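Outer membrane protein TP0453 (Treponema pallidum, PDB 3K8G) alters membrane permeability at acidic pH and might take part in ligand transport, with amphipathic helices closing a large hydrophobic cavity. Local coordinates at residues Gly169-Phe172 and Ile173-Leu177; Thr194-Asn198 and Glu199-Thr203; Gly241-Ser244 and Ala245-Ala249. All coordinates share one frame; numbering follows the deposited sequence.

Interaction 1: residues Gly169-Phe172 and Ile173-Leu177; sequences GGHF and ITKLL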
loop_
_atom_site.group_PDB
_atom_site.type_symbol
_atom_site.label_atom_id
_atom_site.label_comp_id
_atom_site.label_asym_id
_atom_site.label_seq_id
_atom_site.Cartn_x
_atom_site.Cartn_y
_atom_site.Cartn_z
ATOM N N GLY A 169 1.174 -11.476 9.501
ATOM C CA GLY A 169 -0.220 -11.694 9.138
ATOM C C GLY A 169 -1.081 -11.917 10.368
ATOM O O GLY A 169 -2.265 -11.539 10.367
ATOM N N GLY A 170 -0.481 -12.512 11.413
ATOM C CA GLY A 170 -1.151 -12.682 12.713
ATOM C C GLY A 170 -1.741 -11.374 13.212
ATOM O O GLY A 170 -2.965 -11.260 13.426
ATOM N N HIS A 171 -0.875 -10.373 13.356
ATOM C CA HIS A 171 -1.257 -9.035 13.829
ATOM C C HIS A 171 -2.329 -8.353 12.960
ATOM O O HIS A 171 -3.260 -7.730 13.476
ATOM C CB HIS A 171 0.008 -8.172 13.919
ATOM C CG HIS A 171 -0.164 -6.898 14.689
ATOM N ND1 HIS A 171 -0.349 -5.677 14.074
ATOM C CD2 HIS A 171 -0.147 -6.650 16.021
ATOM C CE1 HIS A 171 -0.463 -4.735 14.995
ATOM N NE2 HIS A 171 -0.341 -5.298 16.185
ATOM N N PHE A 172 -2.230 -8.496 11.641
ATOM C CA PHE A 172 -3.158 -7.814 10.718
ATOM C C PHE A 172 -4.565 -8.438 10.696
ATOM O O PHE A 172 -5.573 -7.720 10.556
ATOM C CB PHE A 172 -2.569 -7.803 9.305
ATOM C CG PHE A 172 -3.165 -6.762 8.391
ATOM C CD1 PHE A 172 -2.665 -5.469 8.374
ATOM C CD2 PHE A 172 -4.213 -7.077 7.546
ATOM C CE1 PHE A 172 -3.208 -4.499 7.527
ATOM C CE2 PHE A 172 -4.754 -6.118 6.691
ATOM C CZ PHE A 172 -4.246 -4.836 6.681
ATOM N N ILE A 173 -4.625 -9.769 10.816
ATOM C CA ILE A 173 -5.896 -10.514 10.765
ATOM C C ILE A 173 -6.891 -10.102 11.854
ATOM O O ILE A 173 -8.105 -10.048 11.616
ATOM C CB ILE A 173 -5.683 -12.053 10.790
ATOM C CG1 ILE A 173 -6.964 -12.781 10.366
ATOM C CG2 ILE A 173 -5.289 -12.550 12.175
ATOM C CD1 ILE A 173 -7.286 -12.692 8.901
ATOM N N THR A 174 -6.380 -9.794 13.039
ATOM C CA THR A 174 -7.224 -9.336 14.133
ATOM C C THR A 174 -7.862 -7.985 13.785
ATOM O O THR A 174 -9.063 -7.768 14.043
ATOM C CB THR A 174 -6.440 -9.255 15.463
ATOM O OG1 THR A 174 -5.523 -8.152 15.435
ATOM C CG2 THR A 174 -5.665 -10.536 15.703
ATOM N N LYS A 175 -7.078 -7.092 13.171
ATOM C CA LYS A 175 -7.617 -5.801 12.725
ATOM C C LYS A 175 -8.663 -6.032 11.661
ATOM O O LYS A 175 -9.773 -5.498 11.722
ATOM C CB LYS A 175 -6.535 -4.910 12.105
ATOM C CG LYS A 175 -5.451 -4.432 13.046
ATOM C CD LYS A 175 -4.258 -3.922 12.221
ATOM C CE LYS A 175 -3.187 -3.316 13.116
ATOM N NZ LYS A 175 -2.950 -1.871 12.826
ATOM N N LEU A 176 -8.291 -6.819 10.662
ATOM C CA LEU A 176 -9.136 -7.004 9.504
ATOM C C LEU A 176 -10.456 -7.644 9.893
ATOM O O LEU A 176 -11.500 -7.299 9.342
ATOM C CB LEU A 176 -8.404 -7.812 8.427
ATOM C CG LEU A 176 -9.128 -7.992 7.096
ATOM C CD1 LEU A 176 -9.184 -6.688 6.307
ATOM C CD2 LEU A 176 -8.431 -9.083 6.304
ATOM N N LEU A 177 -10.427 -8.539 10.872
ATOM C CA LEU A 177 -11.638 -9.236 11.278
ATOM C C LEU A 177 -12.357 -8.571 12.457
ATOM O O LEU A 177 -13.336 -9.103 12.962
ATOM C CB LEU A 177 -11.347 -10.721 11.535
ATOM C CG LEU A 177 -10.526 -11.514 10.494
ATOM C CD1 LEU A 177 -10.685 -13.003 10.698
ATOM C CD2 LEU A 177 -10.826 -11.148 9.034
#
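Gly169 O accepts from Ile173 N at 3.0 Å in the first turn of the helix. One residue on, Gly170 O is approached by the CG2 branch of Ile173 at 2.9 Å, a tight contact, and the methyl CG2 of Thr174 rests against the same oxygen. With its CG anti to the backbone N (chi1 -166°), His171 leans out beside the chain of Lys175, whose CE comes obliquely against ND1 and CE1 of the ring, 3.6 Å from His171 CE1. The lysine chain bends at chi4 and its NZ bonds Ser254 OG, while Lys175 NZ stays 4.8 Å from His171 ND1. Thr174 OG1 lies 3.0 Å from His171 O on the helix flank. Phe172 comes last, its O accepting from Leu176 N at 2.9 Å. The ring packs loosely beside the next turn, with Phe172 CD2 at 4.3 Å from Leu176 CB and Lys175 CD also near it. Met189 and Leu191 of strand 189-196 receive this ring, and Leu204 of strand 199-207 receives Ile173 and Leu176. The pattern is that of an amphipathic alpha-helix, apolar on the side laid against the strands and polar along His171 and Lys175, in keeping with its assignment as amphipathic helix 7.

Interaction 2: residues Thr194-Asn198 and Glu199-Thr203; sequences TARRN and EYLYT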
loop_
_atom_site.group_PDB
_atom_site.type_symbol
_atom_site.label_atom_id
_atom_site.label_comp_id
_atom_site.label_asym_id
_atom_site.label_seq_id
_atom_site.Cartn_x
_atom_site.Cartn_y
_atom_site.Cartn_z
ATOM N N THR A 194 -11.571 -6.215 -3.783
ATOM C CA THR A 194 -12.151 -5.547 -4.947
ATOM C C THR A 194 -13.449 -4.837 -4.507
ATOM O O THR A 194 -14.204 -5.351 -3.676
ATOM C CB THR A 194 -12.365 -6.563 -6.116
ATOM O OG1 THR A 194 -12.554 -5.858 -7.349
ATOM C CG2 THR A 194 -13.544 -7.464 -5.860
ATOM N N ALA A 195 -13.635 -3.625 -4.995
ATOM C CA ALA A 195 -14.694 -2.760 -4.485
ATOM C C ALA A 195 -16.040 -3.274 -4.970
ATOM O O ALA A 195 -16.167 -3.679 -6.134
ATOM C CB ALA A 195 -14.482 -1.345 -4.943
ATOM N N ARG A 196 -17.006 -3.313 -4.056
ATOM C CA ARG A 196 -18.435 -3.476 -4.404
ATOM C C ARG A 196 -19.212 -2.400 -3.647
ATOM O O ARG A 196 -19.299 -2.464 -2.421
ATOM C CB ARG A 196 -18.964 -4.831 -3.953
ATOM C CG ARG A 196 -18.384 -6.040 -4.668
ATOM C CD ARG A 196 -18.969 -6.224 -6.056
ATOM N NE ARG A 196 -18.135 -7.124 -6.851
ATOM C CZ ARG A 196 -18.421 -8.399 -7.105
ATOM N NH1 ARG A 196 -19.554 -8.949 -6.648
ATOM N NH2 ARG A 196 -17.567 -9.127 -7.823
ATOM N N ARG A 197 -19.753 -1.411 -4.366
ATOM C CA ARG A 197 -20.501 -0.294 -3.740
ATOM C C ARG A 197 -19.599 0.450 -2.749
ATOM O O ARG A 197 -18.571 0.976 -3.145
ATOM C CB ARG A 197 -21.801 -0.769 -3.054
ATOM C CG ARG A 197 -22.700 -1.673 -3.896
ATOM C CD ARG A 197 -24.215 -1.603 -3.541
ATOM N NE ARG A 197 -24.484 -1.609 -2.104
ATOM C CZ ARG A 197 -24.509 -0.514 -1.343
ATOM N NH1 ARG A 197 -24.282 0.681 -1.879
ATOM N NH2 ARG A 197 -24.749 -0.617 -0.040
ATOM N N ASN A 198 -19.973 0.487 -1.470
ATOM C CA ASN A 198 -19.140 1.125 -0.448
ATOM C C ASN A 198 -18.356 0.125 0.404
ATOM O O ASN A 198 -17.858 0.464 1.486
ATOM C CB ASN A 198 -19.969 2.029 0.467
ATOM C CG ASN A 198 -21.174 1.304 1.103
ATOM O OD1 ASN A 198 -21.383 0.091 0.919
ATOM N ND2 ASN A 198 -21.987 2.068 1.846
ATOM N N GLU A 199 -18.255 -1.109 -0.068
ATOM C CA GLU A 199 -17.436 -2.095 0.644
ATOM C C GLU A 199 -16.452 -2.788 -0.273
ATOM O O GLU A 199 -16.426 -2.510 -1.477
ATOM C CB GLU A 199 -18.315 -3.119 1.341
ATOM C CG GLU A 199 -19.084 -4.026 0.410
ATOM C CD GLU A 199 -20.183 -4.774 1.136
ATOM O OE1 GLU A 199 -20.574 -5.863 0.664
ATOM O OE2 GLU A 199 -20.651 -4.269 2.181
ATOM N N TYR A 200 -15.639 -3.680 0.317
ATOM C CA TYR A 200 -14.660 -4.474 -0.413
ATOM C C TYR A 200 -14.917 -5.947 -0.190
ATOM O O TYR A 200 -15.142 -6.358 0.937
ATOM C CB TYR A 200 -13.204 -4.071 0.006
ATOM C CG TYR A 200 -12.748 -2.868 -0.778
ATOM C CD1 TYR A 200 -13.162 -1.591 -0.433
ATOM C CD2 TYR A 200 -11.975 -3.019 -1.931
ATOM C CE1 TYR A 200 -12.768 -0.464 -1.190
ATOM C CE2 TYR A 200 -11.588 -1.902 -2.699
ATOM C CZ TYR A 200 -11.972 -0.641 -2.313
ATOM O OH TYR A 200 -11.582 0.437 -3.098
ATOM N N LEU A 201 -14.917 -6.732 -1.271
ATOM C CA LEU A 201 -14.923 -8.186 -1.202
ATOM C C LEU A 201 -13.458 -8.636 -1.179
ATOM O O LEU A 201 -12.644 -8.042 -1.891
ATOM C CB LEU A 201 -15.517 -8.757 -2.490
ATOM C CG LEU A 201 -16.950 -9.280 -2.489
ATOM C CD1 LEU A 201 -17.482 -9.226 -3.911
ATOM C CD2 LEU A 201 -17.030 -10.706 -1.926
ATOM N N TYR A 202 -13.117 -9.660 -0.409
ATOM C CA TYR A 202 -11.682 -10.065 -0.398
ATOM C C TYR A 202 -11.436 -11.553 -0.338
ATOM O O TYR A 202 -12.334 -12.333 0.027
ATOM C CB TYR A 202 -10.896 -9.347 0.714
ATOM C CG TYR A 202 -11.348 -9.685 2.099
ATOM C CD1 TYR A 202 -12.234 -8.845 2.773
ATOM C CD2 TYR A 202 -10.904 -10.843 2.740
ATOM C CE1 TYR A 202 -12.672 -9.143 4.047
ATOM C CE2 TYR A 202 -11.348 -11.156 4.015
ATOM C CZ TYR A 202 -12.220 -10.289 4.657
ATOM O OH TYR A 202 -12.651 -10.577 5.919
ATOM N N THR A 203 -10.210 -11.943 -0.721
ATOM C CA THR A 203 -9.725 -13.291 -0.499
ATOM C C THR A 203 -8.399 -13.077 0.175
ATOM O O THR A 203 -7.653 -12.148 -0.179
ATOM C CB THR A 203 -9.383 -14.068 -1.802
ATOM O OG1 THR A 203 -10.454 -13.987 -2.729
ATOM C CG2 THR A 203 -9.149 -15.541 -1.496
HETATM O O HOH W 1 -16.047 0.420 -2.236
HETATM O O HOH W 2 -21.759 -1.994 2.962
#
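Glu199 pairs with Arg196 through two backbone bonds, Arg196 N to Glu199 O at 2.8 Å and Glu199 N to Arg196 O at 2.9 Å. Its CG takes the place between backbone N and carbonyl carbon (chi1 67°), which sets Glu199 CG against Arg196 O at 3.2 Å, while the extended chain carries OE2 to a water that also donates to Asn198 OD1. A second water bridges Arg197 O and Glu199 O. Tyr200 comes next, on the other face with Ala195: the methyl CB of Ala195 makes a CH-pi contact over the ring, 4.0 Å from the Tyr200 ring centroid and 26° off its normal. The alpha carbon of Ala195 lies over the ring too, nearer its rim. The phenol OH leaves the hairpin to bond Asn30 OD1. Leu201 returns to the face of Glu199 and is held by bonds both ways with Thr194, of which Thr194 N to Leu201 O is 2.8 Å. Its CD1 reaches across to Arg196, 3.4 Å from Arg196 CG and centred 3.3 Å above the guanidinium plane. The bend at chi2 (-76°) turns the guanidinium back along the strand, and its face lies on Leu201 CD1. Beside it, Thr194 CG2 runs alongside Leu201 CB. Four backbone bonds and a type II' turn from Arg196 to Glu199 make this a two-residue beta hairpin, with Arg197 and Asn198 at its tip, joining strands 189-196 and 199-207.

Interaction 3: residues Gly241-Ser244 and Ala245-Ala249; sequences GTIS and AERLA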
loop_
_atom_site.group_PDB
_atom_site.type_symbol
_atom_site.label_atom_id
_atom_site.label_comp_id
_atom_site.label_asym_id
_atom_site.label_seq_id
_atom_site.Cartn_x
_atom_site.Cartn_y
_atom_site.Cartn_z
ATOM N N GLY A 241 -14.935 -12.697 1.898
ATOM C CA GLY A 241 -15.124 -11.857 3.078
ATOM C C GLY A 241 -15.521 -10.471 2.617
ATOM O O GLY A 241 -15.282 -10.111 1.453
ATOM N N THR A 242 -16.142 -9.694 3.505
ATOM C CA THR A 242 -16.462 -8.291 3.216
ATOM C C THR A 242 -16.003 -7.362 4.339
ATOM O O THR A 242 -16.011 -7.734 5.499
ATOM C CB THR A 242 -17.966 -8.076 3.012
ATOM O OG1 THR A 242 -18.664 -8.594 4.152
ATOM C CG2 THR A 242 -18.445 -8.804 1.738
ATOM N N ILE A 243 -15.608 -6.154 3.978
ATOM C CA ILE A 243 -15.239 -5.100 4.915
ATOM C C ILE A 243 -15.630 -3.791 4.245
ATOM O O ILE A 243 -15.461 -3.651 3.024
ATOM C CB ILE A 243 -13.694 -5.122 5.216
ATOM C CG1 ILE A 243 -13.291 -4.028 6.222
ATOM C CG2 ILE A 243 -12.871 -5.028 3.912
ATOM C CD1 ILE A 243 -11.849 -4.160 6.732
ATOM N N SER A 244 -16.160 -2.834 5.011
ATOM C CA SER A 244 -16.555 -1.556 4.407
ATOM C C SER A 244 -15.298 -0.814 3.985
ATOM O O SER A 244 -14.222 -1.027 4.580
ATOM C CB SER A 244 -17.377 -0.699 5.375
ATOM O OG SER A 244 -16.557 -0.193 6.419
ATOM N N ALA A 245 -15.423 0.043 2.966
ATOM C CA ALA A 245 -14.320 0.870 2.505
ATOM C C ALA A 245 -13.817 1.753 3.637
ATOM O O ALA A 245 -12.618 1.960 3.779
ATOM C CB ALA A 245 -14.746 1.725 1.314
ATOM N N GLU A 246 -14.737 2.282 4.442
ATOM C CA GLU A 246 -14.328 3.075 5.607
ATOM C C GLU A 246 -13.478 2.279 6.619
ATOM O O GLU A 246 -12.493 2.802 7.137
ATOM C CB GLU A 246 -15.526 3.741 6.303
ATOM C CG GLU A 246 -15.440 3.667 7.825
ATOM C CD GLU A 246 -15.670 4.994 8.506
ATOM O OE1 GLU A 246 -16.834 5.457 8.537
ATOM O OE2 GLU A 246 -14.677 5.560 9.027
ATOM N N ARG A 247 -13.847 1.038 6.918
ATOM C CA ARG A 247 -13.063 0.285 7.896
ATOM C C ARG A 247 -11.750 -0.179 7.281
ATOM O O ARG A 247 -10.726 -0.203 7.964
ATOM C CB ARG A 247 -13.817 -0.893 8.511
ATOM C CG ARG A 247 -13.555 -0.982 10.028
ATOM C CD ARG A 247 -14.173 -2.187 10.714
ATOM N NE ARG A 247 -13.123 -3.155 10.974
ATOM C CZ ARG A 247 -13.067 -4.369 10.448
ATOM N NH1 ARG A 247 -12.050 -5.142 10.745
ATOM N NH2 ARG A 247 -14.027 -4.812 9.646
ATOM N N LEU A 248 -11.774 -0.538 5.995
ATOM C CA LEU A 248 -10.555 -0.909 5.286
ATOM C C LEU A 248 -9.530 0.226 5.326
ATOM O O LEU A 248 -8.358 -0.002 5.607
ATOM C CB LEU A 248 -10.852 -1.341 3.846
ATOM C CG LEU A 248 -9.663 -1.745 2.948
ATOM C CD1 LEU A 248 -8.834 -2.852 3.589
ATOM C CD2 LEU A 248 -10.163 -2.161 1.525
ATOM N N ALA A 249 -9.998 1.447 5.075
ATOM C CA ALA A 249 -9.137 2.638 5.094
ATOM C C ALA A 249 -8.467 2.873 6.451
ATOM O O ALA A 249 -7.266 3.199 6.515
ATOM C CB ALA A 249 -9.936 3.882 4.663
HETATM O O HOH W 3 -16.789 -3.534 8.001
#
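With chi1 at 71°, Ser244 OG is tucked between its own backbone N and carbonyl carbon, from where it accepts Arg247 N at 3.0 Å, with an N-H...O angle of 156°. This is the side-chain N-cap of the helix that starts at Ala245, and it gives an acceptor to one of the first-turn amides. Ile243 takes a fully extended form, CG1 anti to the backbone N and chi2 170°, which sends CD1 forward toward the helix. The Ile243 and Arg247 side chains cross at about a right angle: Ile243 CD1 lies 3.6 Å above the guanidinium plane, offset toward its rim, and Ile243 CG1 is 3.6 Å from Arg247 NH2. The same CD1 packs on Leu248 CB at 4.2 Å. Ser244 O closes the first turn by accepting Leu248 N at 2.9 Å. A water accepts from Ser244 N and, weakly, from Arg247 NH2, lying in the guanidinium plane at its edge. Arg247 NH1 bonds Leu176 O at the end of helix 169-176, which probably fixes the rotation of the group together with the isoleucine face contact. Around this junction, strand 235-244 is hydrogen-bonded to strand 199-207, whose Tyr200 touches Ile243, Ala245 and Leu248, while helix 31-41 meets helix 245-253 through Asn32, Arg36 and Ile37.

How the interactions relate
Along the chain the three contacts come in series: helix 169-176, the hairpin of strands 189-196 and 199-207, then the passage from strand 235-244 into helix 245-253. Interactions 2 and 3, centres about 7 Å apart, meet where strand 199-207 of the hairpin pairs with strand 235-244, through probable backbone bonds such as Tyr200 N to Ile243 O. Interaction 1 stands farther off, its centre about 13 Å from that of interaction 3 and 17 Å from that of interaction 2; Leu176 and Leu177 pack on Tyr202. Arg247 NH1 of helix 245-253 (amphipathic helix 9) is probably hydrogen-bonded to Leu176 O of helix 169-176 (helix 7). Because the cavity opens when helix 9 moves away from helix 7, this contact would probably be given up.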